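Local atomic coordinates of 4-amino-4-deoxychorismate lyase (Legionella pneumophila, PDB entry 3LUL), a protein that belongs to the class IV aminotransferase family of pyridoxal-phosphate-dependent proteins and carries this cofactor covalently attached to its chain. Residues Asn179-Glu184 against Ile201-Leu206; Glu184-Tyr189 against His257-Lys262; Ile207-Gln212 against Ile264-Gln269; Asp231-Thr236 against Ile251-Asn256. All coordinates share one frame; numbering follows the deposited sequence.

Contact 1. Residues Asn179-Glu184 against Ile201-Leu206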
loop_
_atom_site.group_PDB
_atom_site.type_symbol
_atom_site.label_atom_id
_atom_site.label_comp_id
_atom_site.label_asym_id
_atom_site.label_seq_id
_atom_site.Cartn_x
_atom_site.Cartn_y
_atom_site.Cartn_z
ATOM N N ASN B 179 7.011 -3.604 16.647
ATOM C CA ASN B 179 6.855 -2.489 17.552
ATOM C C ASN B 179 8.181 -2.254 18.281
ATOM O O ASN B 179 9.014 -3.164 18.388
ATOM C CB ASN B 179 5.727 -2.758 18.558
ATOM C CG ASN B 179 4.336 -2.757 17.895
ATOM O OD1 ASN B 179 3.667 -3.771 17.855
ATOM N ND2 ASN B 179 3.930 -1.605 17.351
ATOM N N LEU B 180 8.345 -1.039 18.778
ATOM C CA LEU B 180 9.550 -0.629 19.507
ATOM C C LEU B 180 9.290 -0.318 20.955
ATOM O O LEU B 180 8.313 0.339 21.308
ATOM C CB LEU B 180 10.163 0.617 18.867
ATOM C CG LEU B 180 11.505 1.078 19.471
ATOM C CD1 LEU B 180 12.459 1.611 18.399
ATOM C CD2 LEU B 180 11.286 2.153 20.488
ATOM N N PHE B 181 10.229 -0.750 21.799
ATOM C CA PHE B 181 10.248 -0.479 23.240
ATOM C C PHE B 181 11.633 0.075 23.557
ATOM O O PHE B 181 12.620 -0.280 22.904
ATOM C CB PHE B 181 10.023 -1.773 24.043
ATOM C CG PHE B 181 8.569 -2.217 24.110
ATOM C CD1 PHE B 181 7.995 -2.929 23.071
ATOM C CD2 PHE B 181 7.822 -1.996 25.239
ATOM C CE1 PHE B 181 6.691 -3.356 23.140
ATOM C CE2 PHE B 181 6.503 -2.423 25.310
ATOM C CZ PHE B 181 5.941 -3.089 24.244
ATOM N N LEU B 182 11.719 0.917 24.570
ATOM C CA LEU B 182 13.014 1.221 25.162
ATOM C C LEU B 182 12.963 1.126 26.661
ATOM O O LEU B 182 11.891 1.102 27.278
ATOM C CB LEU B 182 13.504 2.573 24.682
ATOM C CG LEU B 182 12.625 3.768 24.956
ATOM C CD1 LEU B 182 13.007 4.230 26.333
ATOM C CD2 LEU B 182 12.765 4.938 23.936
ATOM N N ILE B 183 14.138 1.061 27.259
ATOM C CA ILE B 183 14.285 0.980 28.706
ATOM C C ILE B 183 15.191 2.128 29.107
ATOM O O ILE B 183 16.253 2.295 28.518
ATOM C CB ILE B 183 14.936 -0.328 29.181
ATOM C CG1 ILE B 183 14.025 -1.525 28.852
ATOM C CG2 ILE B 183 15.154 -0.269 30.663
ATOM C CD1 ILE B 183 14.646 -2.848 29.120
ATOM N N GLU B 184 14.750 2.929 30.067
ATOM C CA GLU B 184 15.591 3.926 30.680
ATOM C C GLU B 184 15.322 3.947 32.183
ATOM O O GLU B 184 14.160 4.054 32.605
ATOM C CB GLU B 184 15.261 5.288 30.066
ATOM C CG GLU B 184 16.083 6.444 30.633
ATOM C CD GLU B 184 15.681 7.774 29.995
ATOM O OE1 GLU B 184 14.493 8.166 30.127
ATOM O OE2 GLU B 184 16.549 8.396 29.347
ATOM N N ILE B 201 0.115 -7.509 18.693
ATOM C CA ILE B 201 -0.315 -8.496 19.686
ATOM C C ILE B 201 0.800 -8.723 20.716
ATOM O O ILE B 201 0.519 -8.888 21.891
ATOM C CB ILE B 201 -0.738 -9.823 19.023
ATOM C CG1 ILE B 201 -2.077 -9.601 18.271
ATOM C CG2 ILE B 201 -0.901 -10.987 20.037
ATOM C CD1 ILE B 201 -2.395 -10.690 17.260
ATOM N N THR B 202 2.043 -8.772 20.259
ATOM C CA THR B 202 3.153 -9.076 21.148
ATOM C C THR B 202 3.329 -7.918 22.103
ATOM O O THR B 202 3.472 -8.113 23.313
ATOM C CB THR B 202 4.444 -9.428 20.363
ATOM O OG1 THR B 202 4.146 -10.389 19.340
ATOM C CG2 THR B 202 5.507 -10.039 21.276
ATOM N N ARG B 203 3.282 -6.711 21.550
ATOM C CA ARG B 203 3.276 -5.454 22.312
ATOM C C ARG B 203 2.211 -5.476 23.398
ATOM O O ARG B 203 2.480 -5.177 24.550
ATOM C CB ARG B 203 3.027 -4.277 21.347
ATOM C CG ARG B 203 2.742 -2.915 21.988
ATOM C CD ARG B 203 2.257 -1.867 20.971
ATOM N NE ARG B 203 2.098 -0.537 21.573
ATOM C CZ ARG B 203 1.066 -0.143 22.341
ATOM N NH1 ARG B 203 0.064 -0.956 22.620
ATOM N NH2 ARG B 203 1.064 1.067 22.874
ATOM N N ALA B 204 0.979 -5.817 23.011
ATOM C CA ALA B 204 -0.141 -5.887 23.965
ATOM C C ALA B 204 0.100 -6.905 25.086
ATOM O O ALA B 204 -0.196 -6.635 26.265
ATOM C CB ALA B 204 -1.447 -6.236 23.206
ATOM N N ARG B 205 0.618 -8.082 24.717
ATOM C CA ARG B 205 0.928 -9.147 25.697
ATOM C C ARG B 205 2.002 -8.693 26.678
ATOM O O ARG B 205 1.899 -8.928 27.882
ATOM C CB ARG B 205 1.397 -10.431 25.008
ATOM C CG ARG B 205 0.298 -11.204 24.236
ATOM C CD ARG B 205 0.961 -12.245 23.345
ATOM N NE ARG B 205 1.807 -13.128 24.151
ATOM C CZ ARG B 205 2.890 -13.782 23.720
ATOM N NH1 ARG B 205 3.290 -13.724 22.455
ATOM N NH2 ARG B 205 3.568 -14.548 24.579
ATOM N N LEU B 206 3.020 -8.027 26.155
ATOM C CA LEU B 206 4.128 -7.543 26.974
ATOM C C LEU B 206 3.634 -6.516 28.004
ATOM O O LEU B 206 3.967 -6.593 29.180
ATOM C CB LEU B 206 5.221 -6.959 26.070
ATOM C CG LEU B 206 6.567 -6.617 26.681
ATOM C CD1 LEU B 206 7.597 -6.626 25.595
ATOM C CD2 LEU B 206 6.550 -5.288 27.422
HETATM O O HOH W 1 4.123 -6.326 18.811
#
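Asn179 and Arg203 have the nearest CA atoms across the two segments, 6.7 Å apart. The axes of strand 179-184 and helix 201-206 come within 9.2 Å and their N-to-C directions differ by 33°, so the first turns of the helix lie over the strand roughly along its course. The strand spends its backbone bonds on its sheet neighbours, Phe181 pairing with Phe234 and Leu182 with Tyr189, which leaves side chains and one water to join it to the helix. The extended chain of Arg203 (CG anti to the backbone N, chi1 170°) crosses the Asn179 side chain at about a right angle; Asn179 OD1 rests 3.6 Å from Arg203 CB. Arg203 CG meets Phe181 CZ at 3.9 Å, and beyond the contact the guanidinium of Arg203 forms a salt bridge with Glu219. Leu206, in one of two modelled conformers and therefore with less certainty, reaches back at the same ring: its CD1 sits over one face, 4.2 Å from the Phe181 centroid. A water accepts from Arg203 N at 2.9 Å and lies 2.8 Å from Asn179 OD1, to which it can donate, while Asn179 ND2 is held by Leu198 O. The helix start is thereby tied to the sheet by both apolar packing and a buried polar link. Because Ile201 N and Thr202 OG1 bond to the phosphate of the lysine-bound cofactor at position 141, this anchoring is consistent with a fixed phosphate-binding helix end.

Contact 2. Residues Glu184-Tyr189 against His257-Lys262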
loop_
_atom_site.group_PDB
_atom_site.type_symbol
_atom_site.label_atom_id
_atom_site.label_comp_id
_atom_site.label_asym_id
_atom_site.label_seq_id
_atom_site.Cartn_x
_atom_site.Cartn_y
_atom_site.Cartn_z
ATOM N N GLU B 184 14.750 2.929 30.067
ATOM C CA GLU B 184 15.591 3.926 30.680
ATOM C C GLU B 184 15.322 3.947 32.183
ATOM O O GLU B 184 14.160 4.054 32.605
ATOM C CB GLU B 184 15.261 5.288 30.066
ATOM C CG GLU B 184 16.083 6.444 30.633
ATOM C CD GLU B 184 15.681 7.774 29.995
ATOM O OE1 GLU B 184 14.493 8.166 30.127
ATOM O OE2 GLU B 184 16.549 8.396 29.347
ATOM N N ASN B 185 16.410 3.864 32.964
ATOM C CA ASN B 185 16.348 3.814 34.436
ATOM C C ASN B 185 15.329 2.785 34.924
ATOM O O ASN B 185 14.495 3.081 35.782
ATOM C CB ASN B 185 16.045 5.203 35.043
ATOM C CG ASN B 185 16.981 6.292 34.530
ATOM O OD1 ASN B 185 18.154 6.036 34.274
ATOM N ND2 ASN B 185 16.453 7.508 34.359
ATOM N N ASN B 186 15.398 1.580 34.345
ATOM C CA ASN B 186 14.529 0.441 34.666
ATOM C C ASN B 186 13.042 0.643 34.424
ATOM O O ASN B 186 12.207 -0.065 35.002
ATOM C CB ASN B 186 14.750 -0.009 36.121
ATOM C CG ASN B 186 16.145 -0.509 36.363
ATOM O OD1 ASN B 186 16.773 -1.049 35.460
ATOM N ND2 ASN B 186 16.629 -0.363 37.605
ATOM N N ILE B 187 12.709 1.615 33.595
ATOM C CA ILE B 187 11.326 1.876 33.211
ATOM C C ILE B 187 11.201 1.627 31.715
ATOM O O ILE B 187 12.083 2.023 30.941
ATOM C CB ILE B 187 10.904 3.337 33.529
ATOM C CG1 ILE B 187 11.026 3.591 35.053
ATOM C CG2 ILE B 187 9.482 3.618 32.989
ATOM C CD1 ILE B 187 11.189 5.055 35.445
ATOM N N LEU B 188 10.109 0.950 31.347
ATOM C CA LEU B 188 9.821 0.589 29.959
ATOM C C LEU B 188 8.996 1.706 29.328
ATOM O O LEU B 188 8.071 2.190 29.945
ATOM C CB LEU B 188 9.034 -0.716 29.894
ATOM C CG LEU B 188 9.857 -1.977 30.096
ATOM C CD1 LEU B 188 9.061 -3.047 30.874
ATOM C CD2 LEU B 188 10.358 -2.487 28.741
ATOM N N TYR B 189 9.318 2.077 28.085
ATOM C CA TYR B 189 8.566 3.072 27.324
ATOM C C TYR B 189 8.255 2.493 25.924
ATOM O O TYR B 189 9.049 1.717 25.365
ATOM C CB TYR B 189 9.370 4.359 27.177
ATOM C CG TYR B 189 9.712 5.046 28.473
ATOM C CD1 TYR B 189 10.869 4.703 29.184
ATOM C CD2 TYR B 189 8.884 6.021 29.002
ATOM C CE1 TYR B 189 11.186 5.335 30.417
ATOM C CE2 TYR B 189 9.201 6.664 30.200
ATOM C CZ TYR B 189 10.350 6.310 30.900
ATOM O OH TYR B 189 10.673 6.938 32.043
ATOM N N HIS B 257 19.828 -6.382 29.263
ATOM C CA HIS B 257 19.127 -5.783 30.378
ATOM C C HIS B 257 18.336 -6.870 31.056
ATOM O O HIS B 257 17.716 -7.681 30.386
ATOM C CB HIS B 257 18.208 -4.643 29.919
ATOM C CG HIS B 257 17.857 -3.675 31.006
ATOM N ND1 HIS B 257 16.973 -3.977 32.026
ATOM C CD2 HIS B 257 18.312 -2.429 31.263
ATOM C CE1 HIS B 257 16.873 -2.939 32.836
ATOM N NE2 HIS B 257 17.675 -1.986 32.393
ATOM N N PRO B 258 18.349 -6.900 32.397
ATOM C CA PRO B 258 17.547 -7.917 33.102
ATOM C C PRO B 258 16.051 -7.885 32.780
ATOM O O PRO B 258 15.384 -8.937 32.779
ATOM C CB PRO B 258 17.804 -7.630 34.597
ATOM C CG PRO B 258 18.796 -6.540 34.665
ATOM C CD PRO B 258 19.138 -6.042 33.309
ATOM N N ILE B 259 15.519 -6.693 32.494
ATOM C CA ILE B 259 14.119 -6.559 32.122
ATOM C C ILE B 259 13.818 -7.313 30.832
ATOM O O ILE B 259 12.819 -8.010 30.736
ATOM C CB ILE B 259 13.716 -5.076 32.008
ATOM C CG1 ILE B 259 13.711 -4.431 33.416
ATOM C CG2 ILE B 259 12.342 -4.884 31.287
ATOM C CD1 ILE B 259 13.276 -2.920 33.442
ATOM N N ILE B 260 14.736 -7.237 29.886
ATOM C CA ILE B 260 14.586 -7.964 28.612
ATOM C C ILE B 260 14.593 -9.484 28.860
ATOM O O ILE B 260 13.732 -10.203 28.320
ATOM C CB ILE B 260 15.655 -7.569 27.582
ATOM C CG1 ILE B 260 15.517 -6.067 27.239
ATOM C CG2 ILE B 260 15.527 -8.454 26.303
ATOM C CD1 ILE B 260 16.603 -5.495 26.296
ATOM N N ASP B 261 15.511 -9.985 29.682
ATOM C CA ASP B 261 15.507 -11.429 29.971
ATOM C C ASP B 261 14.226 -11.903 30.660
ATOM O O ASP B 261 13.693 -12.960 30.320
ATOM C CB ASP B 261 16.718 -11.862 30.792
ATOM C CG ASP B 261 18.023 -11.567 30.083
ATOM O OD1 ASP B 261 18.143 -11.929 28.903
ATOM O OD2 ASP B 261 18.911 -10.961 30.698
ATOM N N LYS B 262 13.725 -11.104 31.587
ATOM C CA LYS B 262 12.460 -11.404 32.249
ATOM C C LYS B 262 11.294 -11.446 31.242
ATOM O O LYS B 262 10.477 -12.357 31.265
ATOM C CB LYS B 262 12.147 -10.380 33.350
ATOM C CG LYS B 262 10.841 -10.713 34.069
ATOM C CD LYS B 262 10.691 -10.060 35.431
ATOM C CE LYS B 262 9.475 -10.637 36.167
ATOM N NZ LYS B 262 9.217 -10.006 37.479
HETATM O O HOH W 2 17.958 0.773 33.213
#
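Asn186 and His257 meet where a beta hairpin with a two-residue loop, a type I' turn from Glu184 to Ile187, faces the start of helix 258-269. Their flat groups stand nearly perpendicular, the amide and ring planes 79° apart, and the amide oxygen approaches the imidazole at its edge, close to the ring plane, with Asn186 OD1 3.2 Å from His257 CE1. A water in that same plane is bonded to His257 NE2 and accepts from Asn186 N at 2.9 Å, linking the turn backbone to the ring. Next to this polar corner Ile259 does the packing. Its CG1 branch, beside its own backbone N and anti to the carbonyl carbon (chi1 -69°), carries CD1 to within 3.4 Å of Asn186 O. The CG2 branch meets the isopropyl end of Leu188, 3.8 Å from Leu188 CD1, as the two side chains slide past each other in opposite directions. Ile183 of the preceding strand touches His257, Ile259 and Leu188 alike, so the helix start sits against both arms of the hairpin. His257 is the N-cap of its helix: Ile259 N donates to His257 ND1 at 3.1 Å, 3° out of the ring plane.

Contact 3. Residues Ile207-Gln212 against Ile264-Gln269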
loop_
_atom_site.group_PDB
_atom_site.type_symbol
_atom_site.label_atom_id
_atom_site.label_comp_id
_atom_site.label_asym_id
_atom_site.label_seq_id
_atom_site.Cartn_x
_atom_site.Cartn_y
_atom_site.Cartn_z
ATOM N N ILE B 207 2.815 -5.569 27.553
ATOM C CA ILE B 207 2.208 -4.584 28.451
ATOM C C ILE B 207 1.387 -5.260 29.566
ATOM O O ILE B 207 1.525 -4.900 30.725
ATOM C CB ILE B 207 1.377 -3.538 27.667
ATOM C CG1 ILE B 207 2.308 -2.676 26.811
ATOM C CG2 ILE B 207 0.585 -2.615 28.610
ATOM C CD1 ILE B 207 1.593 -1.844 25.762
ATOM N N SER B 208 0.583 -6.256 29.208
ATOM C CA SER B 208 -0.216 -7.017 30.185
ATOM C C SER B 208 0.674 -7.685 31.216
ATOM O O SER B 208 0.426 -7.579 32.406
ATOM C CB SER B 208 -1.088 -8.079 29.495
ATOM O OG SER B 208 -2.157 -7.486 28.791
ATOM N N HIS B 209 1.706 -8.393 30.755
ATOM C CA HIS B 209 2.685 -8.988 31.656
ATOM C C HIS B 209 3.298 -7.974 32.627
ATOM O O HIS B 209 3.449 -8.274 33.806
ATOM C CB HIS B 209 3.828 -9.694 30.899
ATOM C CG HIS B 209 3.459 -11.047 30.371
ATOM N ND1 HIS B 209 3.048 -12.074 31.188
ATOM C CD2 HIS B 209 3.454 -11.542 29.109
ATOM C CE1 HIS B 209 2.782 -13.137 30.451
ATOM N NE2 HIS B 209 3.015 -12.839 29.183
ATOM N N CYS B 210 3.659 -6.789 32.139
ATOM C CA CYS B 210 4.277 -5.772 32.992
ATOM C C CYS B 210 3.278 -5.333 34.055
ATOM O O CYS B 210 3.629 -5.219 35.230
ATOM C CB CYS B 210 4.738 -4.563 32.170
ATOM S SG CYS B 210 6.194 -4.935 31.155
ATOM N N GLN B 211 2.033 -5.128 33.637
ATOM C CA GLN B 211 0.961 -4.725 34.570
ATOM C C GLN B 211 0.719 -5.762 35.638
ATOM O O GLN B 211 0.614 -5.417 36.811
ATOM C CB GLN B 211 -0.333 -4.403 33.809
ATOM C CG GLN B 211 -0.252 -3.054 33.119
ATOM C CD GLN B 211 -1.282 -2.828 32.026
ATOM O OE1 GLN B 211 -2.028 -3.722 31.618
ATOM N NE2 GLN B 211 -1.294 -1.610 31.521
ATOM N N GLN B 212 0.678 -7.035 35.241
ATOM C CA GLN B 212 0.499 -8.123 36.186
ATOM C C GLN B 212 1.664 -8.189 37.154
ATOM O O GLN B 212 1.459 -8.492 38.299
ATOM C CB GLN B 212 0.394 -9.481 35.497
ATOM C CG GLN B 212 -0.891 -9.719 34.700
ATOM C CD GLN B 212 -0.788 -10.916 33.751
ATOM O OE1 GLN B 212 -0.899 -10.769 32.525
ATOM N NE2 GLN B 212 -0.556 -12.102 34.312
ATOM N N ILE B 264 11.396 -11.924 27.942
ATOM C CA ILE B 264 11.571 -13.110 27.092
ATOM C C ILE B 264 11.038 -14.369 27.792
ATOM O O ILE B 264 10.273 -15.174 27.192
ATOM C CB ILE B 264 13.054 -13.325 26.709
ATOM C CG1 ILE B 264 13.472 -12.256 25.704
ATOM C CG2 ILE B 264 13.275 -14.762 26.152
ATOM C CD1 ILE B 264 14.953 -12.208 25.435
ATOM N N PHE B 265 11.381 -14.509 29.064
ATOM C CA PHE B 265 10.914 -15.649 29.828
ATOM C C PHE B 265 9.396 -15.676 29.874
ATOM O O PHE B 265 8.784 -16.704 29.574
ATOM C CB PHE B 265 11.507 -15.674 31.246
ATOM C CG PHE B 265 10.955 -16.804 32.097
ATOM C CD1 PHE B 265 9.787 -16.634 32.813
ATOM C CD2 PHE B 265 11.598 -18.029 32.158
ATOM C CE1 PHE B 265 9.269 -17.659 33.583
ATOM C CE2 PHE B 265 11.083 -19.060 32.939
ATOM C CZ PHE B 265 9.914 -18.866 33.643
ATOM N N LEU B 266 8.783 -14.542 30.219
ATOM C CA LEU B 266 7.333 -14.487 30.373
ATOM C C LEU B 266 6.578 -14.751 29.057
ATOM O O LEU B 266 5.619 -15.534 29.028
ATOM C CB LEU B 266 6.920 -13.153 30.995
ATOM C CG LEU B 266 7.364 -12.932 32.439
ATOM C CD1 LEU B 266 7.089 -11.508 32.864
ATOM C CD2 LEU B 266 6.688 -13.964 33.358
ATOM N N LEU B 267 7.036 -14.137 27.974
ATOM C CA LEU B 267 6.421 -14.378 26.661
ATOM C C LEU B 267 6.536 -15.856 26.308
ATOM O O LEU B 267 5.601 -16.412 25.768
ATOM C CB LEU B 267 7.037 -13.531 25.543
ATOM C CG LEU B 267 6.844 -12.014 25.632
ATOM C CD1 LEU B 267 7.719 -11.350 24.557
ATOM C CD2 LEU B 267 5.383 -11.548 25.505
ATOM N N ASN B 268 7.661 -16.470 26.653
ATOM C CA ASN B 268 7.894 -17.899 26.390
ATOM C C ASN B 268 6.992 -18.846 27.146
ATOM O O ASN B 268 6.642 -19.881 26.599
ATOM C CB ASN B 268 9.344 -18.301 26.679
ATOM C CG ASN B 268 10.281 -17.997 25.535
ATOM O OD1 ASN B 268 9.857 -17.556 24.459
ATOM N ND2 ASN B 268 11.572 -18.240 25.755
ATOM N N GLN B 269 6.656 -18.525 28.400
ATOM C CA GLN B 269 5.815 -19.425 29.172
ATOM C C GLN B 269 4.348 -19.392 28.718
ATOM O O GLN B 269 3.610 -20.343 28.957
ATOM C CB GLN B 269 5.995 -19.213 30.685
ATOM C CG GLN B 269 5.226 -18.100 31.351
ATOM C CD GLN B 269 5.305 -18.237 32.849
ATOM O OE1 GLN B 269 5.298 -17.251 33.584
ATOM N NE2 GLN B 269 5.411 -19.474 33.314
#
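His209 lies flat against Leu266 where the C-terminal halves of helices 201-212 and 258-269 cross. The CA atoms of this pair, 7.3 Å apart, are the nearest across the two segments, which makes this the tight part of an otherwise small interface burying 154 Å². Leu266 CB stands almost exactly over the middle of the imidazole, 4.0 Å from its centroid and 8° off the normal, a CH-pi contact; the two side chains pass each other in opposite directions. The first torsion of His209 places CG beside its backbone N and anti to the carbonyl carbon (chi1 -78°), turning the ring broadside to the neighbouring helix. Alongside, Leu267 brings one methyl up to the ring, with Leu267 CD2 4.1 Å from His209 CD2, and on the sheet side Leu267 also touches Ile242 of strand 241-248.

The packing thins out quickly beyond this. Gln212, Asn268 and Gln269 are exposed to solvent and make no close approach across the interface, so a single ring and two leucines join these turns. Polar help comes from the end of the second helix: Asp270 takes a hydrogen bond with His209 NE2 and a salt bridge with Arg205, one turn earlier on the first helix. That carboxylate would tend to favour a proton on NE2, and the bond should restrict rotation of the ring. His209 NE2 also comes within 3.8 Å of Leu266 O.

Contact 4. Residues Asp231-Thr236 against Ile251-Asn256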
loop_
_atom_site.group_PDB
_atom_site.type_symbol
_atom_site.label_atom_id
_atom_site.label_comp_id
_atom_site.label_asym_id
_atom_site.label_seq_id
_atom_site.Cartn_x
_atom_site.Cartn_y
_atom_site.Cartn_z
ATOM N N ASP B 231 18.765 3.233 27.742
ATOM C CA ASP B 231 19.705 2.221 28.212
ATOM C C ASP B 231 19.715 1.017 27.274
ATOM O O ASP B 231 20.784 0.436 26.999
ATOM C CB ASP B 231 19.396 1.790 29.662
ATOM C CG ASP B 231 19.612 2.916 30.668
ATOM O OD1 ASP B 231 20.529 3.749 30.436
ATOM O OD2 ASP B 231 18.881 2.973 31.680
ATOM N N ALA B 232 18.522 0.643 26.798
ATOM C CA ALA B 232 18.367 -0.425 25.819
ATOM C C ALA B 232 17.143 -0.151 25.005
ATOM O O ALA B 232 16.265 0.591 25.444
ATOM C CB ALA B 232 18.212 -1.779 26.475
ATOM N N VAL B 233 17.110 -0.805 23.852
ATOM C CA VAL B 233 16.052 -0.668 22.889
ATOM C C VAL B 233 15.820 -2.045 22.342
ATOM O O VAL B 233 16.780 -2.798 22.052
ATOM C CB VAL B 233 16.417 0.253 21.708
ATOM C CG1 VAL B 233 15.278 0.339 20.720
ATOM C CG2 VAL B 233 16.807 1.688 22.216
ATOM N N PHE B 234 14.556 -2.380 22.139
ATOM C CA PHE B 234 14.213 -3.727 21.562
ATOM C C PHE B 234 12.890 -3.703 20.800
ATOM O O PHE B 234 12.088 -2.780 20.922
ATOM C CB PHE B 234 14.233 -4.835 22.641
ATOM C CG PHE B 234 13.106 -4.766 23.649
ATOM C CD1 PHE B 234 11.863 -5.322 23.368
ATOM C CD2 PHE B 234 13.287 -4.125 24.874
ATOM C CE1 PHE B 234 10.841 -5.283 24.313
ATOM C CE2 PHE B 234 12.261 -4.067 25.829
ATOM C CZ PHE B 234 11.048 -4.636 25.553
ATOM N N LEU B 235 12.687 -4.715 19.974
ATOM C CA LEU B 235 11.505 -4.789 19.102
ATOM C C LEU B 235 10.673 -6.020 19.406
ATOM O O LEU B 235 11.192 -6.987 19.935
ATOM C CB LEU B 235 11.952 -4.882 17.665
ATOM C CG LEU B 235 12.968 -3.834 17.200
ATOM C CD1 LEU B 235 13.446 -4.160 15.768
ATOM C CD2 LEU B 235 12.373 -2.443 17.276
ATOM N N THR B 236 9.400 -5.993 19.029
ATOM C CA THR B 236 8.515 -7.105 19.310
ATOM C C THR B 236 7.666 -7.422 18.080
ATOM O O THR B 236 7.178 -6.521 17.394
ATOM C CB THR B 236 7.557 -6.813 20.526
ATOM O OG1 THR B 236 6.672 -5.724 20.212
ATOM C CG2 THR B 236 8.331 -6.448 21.825
ATOM N N ILE B 251 24.344 5.306 16.603
ATOM C CA ILE B 251 24.233 5.228 18.054
ATOM C C ILE B 251 24.177 3.755 18.425
ATOM O O ILE B 251 23.280 3.041 17.972
ATOM C CB ILE B 251 22.999 6.005 18.557
ATOM C CG1 ILE B 251 23.092 7.479 18.121
ATOM C CG2 ILE B 251 22.883 5.918 20.088
ATOM C CD1 ILE B 251 21.832 8.060 17.621
ATOM N N ILE B 252 25.159 3.316 19.212
ATOM C CA ILE B 252 25.276 1.936 19.664
ATOM C C ILE B 252 24.696 1.860 21.071
ATOM O O ILE B 252 24.992 2.724 21.901
ATOM C CB ILE B 252 26.762 1.482 19.717
ATOM C CG1 ILE B 252 27.487 1.828 18.413
ATOM C CG2 ILE B 252 26.863 -0.011 19.963
ATOM C CD1 ILE B 252 26.973 1.069 17.221
ATOM N N PHE B 253 23.902 0.823 21.335
ATOM C CA PHE B 253 23.334 0.545 22.637
ATOM C C PHE B 253 23.910 -0.726 23.254
ATOM O O PHE B 253 24.299 -1.665 22.546
ATOM C CB PHE B 253 21.828 0.320 22.498
ATOM C CG PHE B 253 21.105 1.459 21.831
ATOM C CD1 PHE B 253 20.881 2.638 22.523
ATOM C CD2 PHE B 253 20.628 1.332 20.538
ATOM C CE1 PHE B 253 20.214 3.691 21.927
ATOM C CE2 PHE B 253 19.960 2.364 19.939
ATOM C CZ PHE B 253 19.776 3.565 20.640
ATOM N N GLU B 254 23.920 -0.759 24.586
ATOM C CA GLU B 254 24.036 -2.010 25.311
ATOM C C GLU B 254 22.797 -2.863 24.990
ATOM O O GLU B 254 21.667 -2.367 25.067
ATOM C CB GLU B 254 24.129 -1.737 26.820
ATOM C CG GLU B 254 24.082 -2.972 27.694
ATOM C CD GLU B 254 25.148 -3.989 27.324
ATOM O OE1 GLU B 254 26.357 -3.645 27.395
ATOM O OE2 GLU B 254 24.776 -5.124 26.957
ATOM N N VAL B 255 23.023 -4.121 24.609
ATOM C CA VAL B 255 21.937 -5.030 24.220
ATOM C C VAL B 255 21.349 -5.848 25.368
ATOM O O VAL B 255 20.239 -6.377 25.249
ATOM C CB VAL B 255 22.354 -5.954 23.064
ATOM C CG1 VAL B 255 22.657 -5.116 21.810
ATOM C CG2 VAL B 255 23.529 -6.840 23.445
ATOM N N ASN B 256 22.048 -5.898 26.495
ATOM C CA ASN B 256 21.586 -6.680 27.649
ATOM C C ASN B 256 20.881 -5.817 28.687
ATOM O O ASN B 256 21.268 -4.678 28.948
ATOM C CB ASN B 256 22.762 -7.440 28.282
ATOM C CG ASN B 256 23.300 -8.527 27.363
ATOM O OD1 ASN B 256 22.529 -9.303 26.764
ATOM N ND2 ASN B 256 24.603 -8.551 27.197
HETATM O O HOH W 3 22.996 1.525 25.926
HETATM O O HOH W 4 20.975 -1.949 28.939
HETATM O O HOH W 5 19.556 -2.300 23.322
HETATM O O HOH W 6 18.172 -4.957 23.470
#
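Asp231 and Glu254 turn backbone oxygens towards each other, Asp231 O lying 3.5 Å from Glu254 O, and waters rather than direct hydrogen bonds connect the two segments. One water donates to Asp231 O at 2.7 Å and accepts from Glu254 N. A second donates both to Asp231 O and to Asn256 O, 2.7 Å from the latter. A third accepts from Val233 N at 2.9 Å and lies within bonding distance of Glu254 O. The dry part of the contact is the pair Val233 and Phe253. Val233 CG2, the branch anti to the carbonyl carbon, sits over the centre of the Phe253 ring, 3.8 Å from its centroid and 11° off the normal, and both side chains also touch Ile227 of helix 224-228. Glu254 bends at its second torsion (chi2 55°), which brings the carboxylate round to the chain just ahead, where Glu254 OE2 accepts from Asn256 N at 2.9 Å through its anti lone pair. Asp231 and Ala232 both face Ile183 of the neighbouring strand, so the hydrated crossing lies at a classic beta bulge, where strand 232-237 begins.

From the N terminus, strand 179-184 opens contact 1, and Glu184, its last residue, already belongs to contact 2. Contact 1 closes first, bridging 16 residues that include strand 187-190, when helix 201-212 returns over the sheet. The same helix then opens contact 3. Contact 4 opens and closes within the loops of both contact 2 and contact 3, on the way through strands 232-237, 241-248 and 251-252. Helix 258-269 closes contact 2 with its start and contact 3 with its end, so contact 2 crosses both contact 1 and contact 3. Ile183, whose backbone pairs with Asp231 and Ala232 through probable hydrogen bonds, joins contacts 1 and 4 within one sheet.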